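Local atomic coordinates of shikimate dehydrogenase (NADP(+)) (Thermotoga maritima, PDB entry 3U62), a protein that probably catalyses the reversible NADPH-dependent reduction of 3-dehydroshikimate to shikimate, a step of chorismate biosynthesis on the route to the aromatic amino acids. Residues 12-15 / 16-19; 47-50 / 51-55; 60-63 / 64-67; 70-74 / 75-79; 229-232 / 233-236. All coordinates share one frame; numbering follows the deposited sequence.

From the N terminus, all five contacts are local, each joining consecutive residues, so they follow in series and none nests in or crosses another. Contact 1 turns the loop after strand 2-7 into helix 15-26, contact 2 ends helix 42-52 and leads into strand 55-58, contact 3 shapes the loop after that strand, and contact 4 carries strand 71-72 into helix 74-79. Contact 5 lies far along the chain, late in helix 222-235, yet returns to the substrate-binding domain: Y19 of contact 1 meets A229, N232, L233 and W236. M67 of contact 3 packs on contact 4, and L50 of contact 2 touches V70.

Contact 1: 12-15 / 16-19; sequences HSIS and PRLY. With SO4 (sulfate ion), chain B.
The Y19 ring turns its edge to S15: the carbonyl O of S15 lies near the ring plane, 3.1 Å from CD1, and S15 CA is in plane at the same border. The R17 guanidinium meets I14 obliquely, with NH2 3.5 Å from I14 CG2. R17 CG sits between its own backbone N and carbonyl carbon (chi1 66°), which brings the chain back over I14, while I14 CD1 lies alongside L18 CD1. The first helical turn is closed by a nearly straight bond from Y19 N to S15 O (2.9 Å, 175°).

A sulfate, probably from the crystallisation liquor, occupies the helix start. Sulfate O4 accepts from S13 OG and S15 OG, each at 2.7 Å. Sulfate O1 takes the I14 N-H at 3.0 Å. S13 OG also accepts from S15 N, a capping bond that steadies the hydroxyl facing the anion. S13, I14 and S15 are predicted to bind shikimate, so the sulfate probably marks part of that pocket. One water links S15 OG to Y19 OH, which is also hydrogen-bonded to N232. Within the fold, helix 15-26 begins against helix 222-235, through F225 and A229, and against strand 31-36, where Y32 stacks on Y19.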
# COMPACT_ATOMS: atom_id res chain seq x y z
N HIS A 12 13.97 -7.29 3.71
CA HIS A 12 13.87 -7.73 2.32
C HIS A 12 13.16 -6.73 1.42
O HIS A 12 12.70 -7.07 0.32
CB HIS A 12 13.24 -9.13 2.24
CG HIS A 12 14.15 -10.20 2.74
ND1 HIS A 12 13.86 -10.97 3.85
CD2 HIS A 12 15.36 -10.61 2.30
CE1 HIS A 12 14.85 -11.82 4.06
NE2 HIS A 12 15.78 -11.62 3.14
N SER A 13 13.10 -5.48 1.89
CA SER A 13 12.50 -4.38 1.14
C SER A 13 13.22 -4.13 -0.18
O SER A 13 14.45 -4.21 -0.24
CB SER A 13 12.52 -3.10 1.98
OG SER A 13 12.06 -1.98 1.24
N ILE A 14 12.45 -3.83 -1.21
CA ILE A 14 13.00 -3.50 -2.53
C ILE A 14 13.36 -2.02 -2.65
O ILE A 14 14.00 -1.60 -3.62
CB ILE A 14 12.04 -3.90 -3.68
CG1 ILE A 14 10.75 -3.07 -3.63
CG2 ILE A 14 11.75 -5.41 -3.64
CD1 ILE A 14 9.98 -3.06 -4.94
N SER A 15 12.96 -1.22 -1.66
CA SER A 15 13.15 0.23 -1.69
C SER A 15 14.61 0.71 -1.67
O SER A 15 14.98 1.52 -2.52
CB SER A 15 12.32 0.92 -0.60
OG SER A 15 10.95 0.92 -0.92
N PRO A 16 15.44 0.21 -0.72
CA PRO A 16 16.81 0.75 -0.68
C PRO A 16 17.57 0.67 -2.01
O PRO A 16 18.15 1.67 -2.43
CB PRO A 16 17.49 -0.11 0.39
CG PRO A 16 16.39 -0.51 1.29
CD PRO A 16 15.21 -0.73 0.38
N ARG A 17 17.55 -0.49 -2.67
CA ARG A 17 18.27 -0.65 -3.94
C ARG A 17 17.77 0.32 -5.01
O ARG A 17 18.58 0.88 -5.76
CB ARG A 17 18.18 -2.10 -4.45
CG ARG A 17 16.77 -2.53 -4.83
CD ARG A 17 16.72 -3.79 -5.66
NE ARG A 17 15.33 -4.10 -6.02
CZ ARG A 17 14.87 -5.30 -6.35
NH1 ARG A 17 15.69 -6.35 -6.37
NH2 ARG A 17 13.59 -5.46 -6.65
N LEU A 18 16.46 0.52 -5.07
CA LEU A 18 15.84 1.37 -6.09
C LEU A 18 16.10 2.86 -5.86
O LEU A 18 16.51 3.56 -6.79
CB LEU A 18 14.35 1.08 -6.22
CG LEU A 18 13.99 -0.16 -7.04
CD1 LEU A 18 12.60 -0.65 -6.66
CD2 LEU A 18 14.08 0.12 -8.54
N TYR A 19 15.87 3.34 -4.64
CA TYR A 19 16.12 4.74 -4.33
C TYR A 19 17.61 5.08 -4.45
O TYR A 19 17.96 6.15 -4.96
CB TYR A 19 15.60 5.11 -2.94
CG TYR A 19 14.09 5.22 -2.82
CD1 TYR A 19 13.32 4.11 -2.49
CD2 TYR A 19 13.45 6.44 -3.02
CE1 TYR A 19 11.93 4.21 -2.37
CE2 TYR A 19 12.06 6.55 -2.90
CZ TYR A 19 11.31 5.43 -2.58
OH TYR A 19 9.95 5.52 -2.46
S SO4 B . 9.13 -2.59 0.20
O1 SO4 B . 9.58 -3.81 -0.46
O2 SO4 B . 9.26 -2.73 1.65
O3 SO4 B . 7.73 -2.34 -0.13
O4 SO4 B . 9.94 -1.45 -0.26
O HOH W 1 16.45 -3.04 -1.53
O HOH W 2 9.00 3.28 -1.06

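Contact 2: 47-50 / 51-55; sequences RRIL and EEYDG
The charged pair R48 and E52, one helical turn apart, is joined by a salt bridge from R48 NH1 to E52 OE1 (3.0 Å), whose hydrogen bond is weak because its angle is only 126°. The guanidinium and carboxylate planes stand 69° apart, so the two groups do not form a coplanar, bidentate pair. R48 leaves the helix with CG anti to the backbone N (chi1 179°), which sets R48 CG 3.3 Å from E52 OE2; the bend at the third torsion then turns the guanidinium so that NH1 reaches the carboxylate. A second salt bridge runs from R48 NH2 to E35, and NE has a long, weak pairing with E45.

Apolar contact comes from I49. Its CD1 reaches Y53 CE2 at 3.8 Å, and the same methyl sits over one face of the R48 guanidinium. I49 thus touches both the arginine and the tyrosine, whose hydroxyl is hydrogen-bonded to E35.

Backbone bonds show the helix running out. E52 N donates to R48 O (3.0 Å) and weakly to I49 O (3.3 Å), Y53 N donates to I49 O (3.1 Å), and E51 N divides itself between R47 O and R48 O in two weak bonds. Y53 is the first residue to leave helical backbone angles, and the I49 carbonyl O lies in plane at the edge of its ring.

Helix 42-52 thus ends with I49 and L50 resting on F56 of strand 55-58, while Y53 touches K2 and C4 of strand 2-7 and reaches E35 on strand 31-36.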
# COMPACT_ATOMS: atom_id res chain seq x y z
N ARG A 47 12.54 7.73 18.04
CA ARG A 47 13.15 9.01 18.39
C ARG A 47 14.53 9.17 17.75
O ARG A 47 14.90 10.26 17.30
CB ARG A 47 13.20 9.18 19.91
CG ARG A 47 11.81 9.23 20.55
CD ARG A 47 11.83 9.07 22.06
NE ARG A 47 10.51 8.70 22.56
CZ ARG A 47 9.57 9.57 22.94
NH1 ARG A 47 9.80 10.87 22.90
NH2 ARG A 47 8.40 9.12 23.38
N ARG A 48 15.28 8.06 17.71
CA ARG A 48 16.56 7.99 17.01
C ARG A 48 16.39 8.23 15.50
O ARG A 48 17.17 8.98 14.90
CB ARG A 48 17.21 6.63 17.27
CG ARG A 48 18.55 6.41 16.58
CD ARG A 48 19.09 5.00 16.83
NE ARG A 48 18.27 3.96 16.22
CZ ARG A 48 18.40 3.51 14.97
NH1 ARG A 48 19.33 4.02 14.16
NH2 ARG A 48 17.59 2.55 14.52
N ILE A 49 15.38 7.59 14.92
CA ILE A 49 15.06 7.71 13.50
C ILE A 49 14.74 9.16 13.13
O ILE A 49 15.22 9.66 12.11
CB ILE A 49 13.86 6.79 13.10
CG1 ILE A 49 14.18 5.31 13.38
CG2 ILE A 49 13.45 7.00 11.63
CD1 ILE A 49 15.45 4.78 12.73
N LEU A 50 13.94 9.82 13.96
CA LEU A 50 13.53 11.21 13.73
C LEU A 50 14.71 12.18 13.76
O LEU A 50 14.68 13.23 13.12
CB LEU A 50 12.46 11.64 14.74
CG LEU A 50 11.07 10.99 14.61
CD1 LEU A 50 10.26 11.23 15.88
CD2 LEU A 50 10.32 11.49 13.38
N GLU A 51 15.75 11.82 14.50
CA GLU A 51 16.94 12.65 14.62
C GLU A 51 17.97 12.37 13.52
O GLU A 51 18.72 13.26 13.12
CB GLU A 51 17.58 12.50 16.00
CG GLU A 51 16.76 13.08 17.13
CD GLU A 51 17.48 13.04 18.47
OE1 GLU A 51 18.73 13.12 18.49
OE2 GLU A 51 16.79 12.95 19.51
N GLU A 52 18.01 11.12 13.05
CA GLU A 52 19.07 10.68 12.14
C GLU A 52 18.73 10.78 10.65
O GLU A 52 19.63 10.79 9.81
CB GLU A 52 19.51 9.25 12.49
CG GLU A 52 20.37 9.16 13.74
CD GLU A 52 20.70 7.74 14.16
OE1 GLU A 52 20.34 6.79 13.43
OE2 GLU A 52 21.34 7.58 15.22
N TYR A 53 17.44 10.85 10.35
CA TYR A 53 16.98 10.88 8.96
C TYR A 53 16.17 12.14 8.67
O TYR A 53 15.40 12.59 9.52
CB TYR A 53 16.12 9.64 8.66
CG TYR A 53 16.88 8.33 8.74
CD1 TYR A 53 17.56 7.84 7.63
CD2 TYR A 53 16.91 7.59 9.92
CE1 TYR A 53 18.26 6.64 7.70
CE2 TYR A 53 17.60 6.39 10.00
CZ TYR A 53 18.27 5.92 8.88
OH TYR A 53 18.96 4.73 8.94
N ASP A 54 16.36 12.69 7.48
CA ASP A 54 15.57 13.84 7.01
C ASP A 54 14.13 13.42 6.75
O ASP A 54 13.19 14.16 7.05
CB ASP A 54 16.19 14.43 5.74
CG ASP A 54 17.56 15.02 5.98
OD1 ASP A 54 18.56 14.30 5.79
OD2 ASP A 54 17.64 16.20 6.39
N GLY A 55 13.98 12.22 6.19
CA GLY A 55 12.67 11.66 5.91
C GLY A 55 12.76 10.15 5.87
O GLY A 55 13.85 9.58 5.91

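Contact 3: 60-63 / 64-67; sequences IPHK and ERVM. With SO4 (sulfate ion), chain C.
R65 folds back on P61 and H62 with CG anti to its backbone N (chi1 -151°) and a bend at chi3, which swings the guanidinium toward the start of the loop. There NH2 donates to P61 O at 3.0 Å. The donor stands 35° above the carbonyl plane, away from a lone pair, and the bond is bent. The H62 ring and the guanidinium meet edge to edge, their planes 85° apart. V66 N closes the turn on H62 O at 2.9 Å, and V66 CG1 rests against the carbonyl oxygens of H62 and K63.

K63 curls in the other direction. Successive bends at chi3 and chi4 curve its chain round a sulfate, probably from the crystallisation liquor, so that NZ donates to O4 at 2.9 Å and also to O3, while the backbone N of the same lysine grips O4 as well. E64 N holds sulfate O2 at 3.0 Å, and one water joins that oxygen to P61 O and R65 N.

K63 is the predicted proton acceptor, and D94 and G118, predicted shikimate and NADP(+) residues, lie close by; G118 N also binds the sulfate. Backbone amides and the K63 side chain converging on one sulfate are consistent with an anion-binding pocket between the predicted substrate and cofactor sites.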
# COMPACT_ATOMS: atom_id res chain seq x y z
N ILE A 60 4.22 -1.77 7.27
CA ILE A 60 3.70 -2.58 8.37
C ILE A 60 4.79 -2.90 9.40
O ILE A 60 5.94 -3.17 9.02
CB ILE A 60 3.01 -3.88 7.89
CG1 ILE A 60 3.98 -4.74 7.04
CG2 ILE A 60 1.73 -3.56 7.12
CD1 ILE A 60 3.60 -6.21 6.95
N PRO A 61 4.45 -2.87 10.70
CA PRO A 61 3.16 -2.52 11.28
C PRO A 61 3.15 -1.13 11.90
O PRO A 61 2.58 -0.93 12.98
CB PRO A 61 3.00 -3.58 12.37
CG PRO A 61 4.42 -3.85 12.84
CD PRO A 61 5.37 -3.39 11.73
N HIS A 62 3.78 -0.16 11.23
CA HIS A 62 4.08 1.13 11.85
C HIS A 62 3.41 2.36 11.24
O HIS A 62 3.64 3.47 11.71
CB HIS A 62 5.59 1.35 11.88
CG HIS A 62 6.33 0.36 12.72
ND1 HIS A 62 7.65 0.02 12.50
CD2 HIS A 62 5.93 -0.37 13.79
CE1 HIS A 62 8.03 -0.87 13.40
NE2 HIS A 62 7.00 -1.13 14.19
N LYS A 63 2.60 2.17 10.20
CA LYS A 63 1.99 3.31 9.50
C LYS A 63 1.06 4.14 10.39
O LYS A 63 1.13 5.37 10.39
CB LYS A 63 1.26 2.87 8.22
CG LYS A 63 2.20 2.33 7.14
CD LYS A 63 1.48 2.14 5.80
CE LYS A 63 0.40 1.06 5.87
NZ LYS A 63 0.93 -0.28 6.24
N GLU A 64 0.20 3.46 11.15
CA GLU A 64 -0.65 4.13 12.13
C GLU A 64 0.18 4.58 13.34
O GLU A 64 -0.02 5.69 13.85
CB GLU A 64 -1.79 3.21 12.58
CG GLU A 64 -2.93 3.90 13.35
CD GLU A 64 -2.60 4.16 14.82
OE1 GLU A 64 -1.92 3.32 15.44
OE2 GLU A 64 -3.04 5.21 15.35
N ARG A 65 1.10 3.72 13.77
CA ARG A 65 1.90 3.95 14.97
C ARG A 65 2.74 5.23 14.91
O ARG A 65 2.86 5.93 15.92
CB ARG A 65 2.82 2.74 15.20
CG ARG A 65 3.17 2.47 16.66
CD ARG A 65 4.20 1.35 16.77
NE ARG A 65 3.80 0.14 16.06
CZ ARG A 65 3.09 -0.85 16.60
NH1 ARG A 65 2.68 -0.78 17.86
NH2 ARG A 65 2.77 -1.91 15.86
N VAL A 66 3.30 5.52 13.74
CA VAL A 66 4.21 6.66 13.57
C VAL A 66 3.51 8.03 13.63
O VAL A 66 4.16 9.06 13.81
CB VAL A 66 5.05 6.51 12.27
CG1 VAL A 66 4.21 6.81 11.02
CG2 VAL A 66 6.30 7.39 12.31
N MET A 67 2.18 8.02 13.50
CA MET A 67 1.38 9.25 13.48
C MET A 67 1.54 10.10 14.73
O MET A 67 1.50 11.33 14.65
CB MET A 67 -0.09 8.92 13.28
CG MET A 67 -0.40 8.28 11.95
SD MET A 67 -2.17 8.12 11.70
CE MET A 67 -2.61 9.83 11.32
S SO4 C . -0.03 -0.52 9.69
O1 SO4 C . -0.06 -1.83 10.33
O2 SO4 C . -0.33 0.51 10.68
O3 SO4 C . -1.01 -0.48 8.61
O4 SO4 C . 1.31 -0.29 9.13
O HOH W 3 0.61 0.96 13.21

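Contact 4: 70-74 / 75-79; sequences VEPSE and DAQRI
S73 and D75 form the close-packed side of this turn, where strand 71-72 passes into helix 74-79. S73 OG lies between its backbone N and carbonyl carbon (chi1 62°), which aims it at the first helical turn: it donates to D75 OD1 at 2.9 Å, meeting the carboxylate from above its plane, and accepts a weak bond from A76 N at 3.4 Å. The other carboxylate oxygen of D75 is hydrogen-bonded to W95. Next to the hydroxyl, A76 CB packs 4.1 Å from P72 CB, and P72 CG meets Q77 CG at 3.7 Å, the two side chains crossing at about a right angle.

The solvent side is looser. E74 is exposed, its chain extended beyond CG; its OE2 remains 5.3 Å from R78 NH2, too far for a direct ion pair. A water donates to E74 O at 2.9 Å and, weakly, to Q77 OE1. Backbone bonds from Q77 N to S73 O (2.9 Å) and from R78 N to E74 O start the helix, so that E74 O accepts both an amide and the water.

S73 is a serine N-cap, its hydroxyl taking up an amide of the first turn. The motif belongs to a strand-to-helix junction that presents E74, a predicted NADP(+)-binding residue.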
# COMPACT_ATOMS: atom_id res chain seq x y z
N VAL A 70 4.73 12.50 14.49
CA VAL A 70 4.83 13.50 13.43
C VAL A 70 3.55 14.33 13.36
O VAL A 70 2.59 14.07 14.08
CB VAL A 70 5.14 12.86 12.05
CG1 VAL A 70 6.51 12.20 12.03
CG2 VAL A 70 4.05 11.87 11.63
N GLU A 71 3.54 15.34 12.48
CA GLU A 71 2.34 16.12 12.20
C GLU A 71 1.73 15.63 10.89
O GLU A 71 2.23 15.96 9.81
CB GLU A 71 2.67 17.61 12.14
CG GLU A 71 1.46 18.52 11.92
CD GLU A 71 1.86 19.98 11.82
OE1 GLU A 71 2.07 20.62 12.87
OE2 GLU A 71 1.95 20.49 10.68
N PRO A 72 0.65 14.82 10.97
CA PRO A 72 0.08 14.23 9.76
C PRO A 72 -0.74 15.22 8.94
O PRO A 72 -1.34 16.15 9.49
CB PRO A 72 -0.81 13.11 10.30
CG PRO A 72 -1.20 13.56 11.66
CD PRO A 72 -0.05 14.37 12.19
N SER A 73 -0.75 15.00 7.62
CA SER A 73 -1.60 15.75 6.71
C SER A 73 -3.06 15.36 6.92
O SER A 73 -3.36 14.34 7.54
CB SER A 73 -1.19 15.49 5.26
OG SER A 73 -1.35 14.13 4.92
N GLU A 74 -3.97 16.18 6.38
CA GLU A 74 -5.41 15.95 6.52
C GLU A 74 -5.83 14.58 5.99
O GLU A 74 -6.63 13.89 6.62
CB GLU A 74 -6.19 17.06 5.81
CG GLU A 74 -7.69 17.07 6.11
CD GLU A 74 -8.44 18.13 5.33
OE1 GLU A 74 -7.87 18.71 4.38
OE2 GLU A 74 -9.62 18.39 5.67
N ASP A 75 -5.29 14.19 4.83
CA ASP A 75 -5.60 12.89 4.24
C ASP A 75 -5.00 11.73 5.02
O ASP A 75 -5.63 10.68 5.15
CB ASP A 75 -5.19 12.83 2.76
CG ASP A 75 -3.73 13.20 2.54
OD1 ASP A 75 -3.35 14.35 2.84
OD2 ASP A 75 -2.98 12.33 2.06
N ALA A 76 -3.79 11.92 5.56
CA ALA A 76 -3.17 10.92 6.43
C ALA A 76 -3.98 10.71 7.70
O ALA A 76 -4.08 9.59 8.20
CB ALA A 76 -1.74 11.32 6.76
N GLN A 77 -4.57 11.79 8.21
CA GLN A 77 -5.46 11.74 9.37
C GLN A 77 -6.73 10.94 9.06
O GLN A 77 -7.14 10.11 9.87
CB GLN A 77 -5.83 13.15 9.83
CG GLN A 77 -4.72 13.90 10.55
CD GLN A 77 -5.04 15.37 10.77
OE1 GLN A 77 -5.61 16.03 9.91
NE2 GLN A 77 -4.66 15.89 11.94
N ARG A 78 -7.33 11.20 7.90
CA ARG A 78 -8.53 10.48 7.48
C ARG A 78 -8.26 8.99 7.29
O ARG A 78 -9.10 8.15 7.60
CB ARG A 78 -9.10 11.08 6.19
CG ARG A 78 -9.70 12.47 6.35
CD ARG A 78 -10.88 12.47 7.32
NE ARG A 78 -11.46 13.79 7.51
CZ ARG A 78 -12.49 14.07 8.30
NH1 ARG A 78 -13.07 13.10 9.01
NH2 ARG A 78 -12.94 15.31 8.39
N ILE A 79 -7.07 8.68 6.77
CA ILE A 79 -6.67 7.30 6.51
C ILE A 79 -6.17 6.62 7.79
O ILE A 79 -6.18 5.38 7.87
CB ILE A 79 -5.61 7.24 5.39
CG1 ILE A 79 -6.22 7.72 4.07
CG2 ILE A 79 -5.05 5.82 5.21
CD1 ILE A 79 -5.22 8.08 3.00
O HOH W 4 -8.58 14.84 8.58

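Contact 5: 229-232 / 233-236; sequences AMEN and LKIW
N232 and W236 set the main orientation, with the asparagine placed over a face of the indole. N232 CB stands 4.1 Å from the centroid of the six-membered ring and 15° off its normal, a CH-pi contact. The carbonyl O of N232 also lies over the indole, 3.1 Å above its plane and offset toward the rim, while accepting W236 N at 2.9 Å. W236 CG is anti to its own carbonyl carbon (chi1 -65°), which carries the ring back along the helix to N232. The polar ends are satisfied by other parts of the chain: N232 OD1 by T93, N232 ND2 by Q228 and Y19, W236 NE1 by V85 O.

M230 and K234 lie side by side, pointing the same way, with M230 CG 3.9 Å from K234 CE. The fully extended lysine ends with NZ 4.9 Å from E231 OE1, and a water lying between them donates to E231 OE1 at 2.8 Å. E231 CG approaches I235 CD1 more loosely, at 4.3 Å.

Four successive backbone bonds, from A229 O to L233 N through to N232 O to W236 N, show regular alpha-helical i to i+4 spacing. This is a C-terminal part of an amphipathic helix: A229 and L233 pack against helices 15-26 and 241-248, while N232 and W236 face the mixed sheet of the substrate-binding domain, where W236 stacks on F3, both touch N57, and N83, a predicted shikimate-binding residue, is near.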
# COMPACT_ATOMS: atom_id res chain seq x y z
N ALA A 229 6.20 5.87 -4.76
CA ALA A 229 7.60 6.28 -4.78
C ALA A 229 7.77 7.63 -5.47
O ALA A 229 8.54 8.48 -5.00
CB ALA A 229 8.46 5.22 -5.46
N MET A 230 7.05 7.82 -6.58
CA MET A 230 7.03 9.09 -7.30
C MET A 230 6.56 10.22 -6.39
O MET A 230 7.19 11.28 -6.33
CB MET A 230 6.11 8.98 -8.52
CG MET A 230 5.95 10.27 -9.31
SD MET A 230 4.74 10.14 -10.64
CE MET A 230 5.60 9.07 -11.79
N GLU A 231 5.46 9.98 -5.67
CA GLU A 231 4.90 10.98 -4.75
C GLU A 231 5.84 11.27 -3.58
O GLU A 231 5.98 12.43 -3.18
CB GLU A 231 3.53 10.53 -4.25
CG GLU A 231 2.69 11.63 -3.60
CD GLU A 231 2.10 12.63 -4.59
OE1 GLU A 231 2.02 12.30 -5.81
OE2 GLU A 231 1.72 13.75 -4.14
N ASN A 232 6.49 10.23 -3.05
CA ASN A 232 7.49 10.37 -1.99
C ASN A 232 8.59 11.34 -2.40
O ASN A 232 8.95 12.25 -1.64
CB ASN A 232 8.14 9.03 -1.65
CG ASN A 232 7.17 8.04 -1.03
OD1 ASN A 232 6.11 8.41 -0.52
ND2 ASN A 232 7.53 6.76 -1.07
N LEU A 233 9.13 11.14 -3.60
CA LEU A 233 10.22 11.95 -4.12
C LEU A 233 9.81 13.39 -4.37
O LEU A 233 10.61 14.31 -4.20
CB LEU A 233 10.82 11.32 -5.38
CG LEU A 233 11.56 9.99 -5.22
CD1 LEU A 233 11.80 9.35 -6.57
CD2 LEU A 233 12.87 10.15 -4.46
N LYS A 234 8.55 13.59 -4.77
CA LYS A 234 8.00 14.93 -4.94
C LYS A 234 7.89 15.66 -3.60
O LYS A 234 8.25 16.84 -3.50
CB LYS A 234 6.64 14.89 -5.64
CG LYS A 234 6.70 14.54 -7.12
CD LYS A 234 5.31 14.54 -7.73
CE LYS A 234 5.35 14.14 -9.20
NZ LYS A 234 4.00 14.23 -9.83
N ILE A 235 7.41 14.95 -2.58
CA ILE A 235 7.32 15.48 -1.22
C ILE A 235 8.70 15.85 -0.68
O ILE A 235 8.88 16.90 -0.06
CB ILE A 235 6.58 14.50 -0.27
CG1 ILE A 235 5.09 14.47 -0.61
CG2 ILE A 235 6.79 14.88 1.20
CD1 ILE A 235 4.31 13.35 0.05
N TRP A 236 9.68 14.98 -0.95
CA TRP A 236 11.05 15.19 -0.50
C TRP A 236 11.81 16.24 -1.32
O TRP A 236 12.94 16.61 -0.98
CB TRP A 236 11.81 13.86 -0.47
CG TRP A 236 11.28 12.87 0.55
CD1 TRP A 236 10.62 13.16 1.71
CD2 TRP A 236 11.37 11.44 0.49
NE1 TRP A 236 10.29 12.01 2.38
CE2 TRP A 236 10.75 10.94 1.66
CE3 TRP A 236 11.93 10.53 -0.42
CZ2 TRP A 236 10.66 9.57 1.93
CZ3 TRP A 236 11.84 9.17 -0.15
CH2 TRP A 236 11.21 8.70 1.02
O HOH W 5 2.64 12.49 -8.56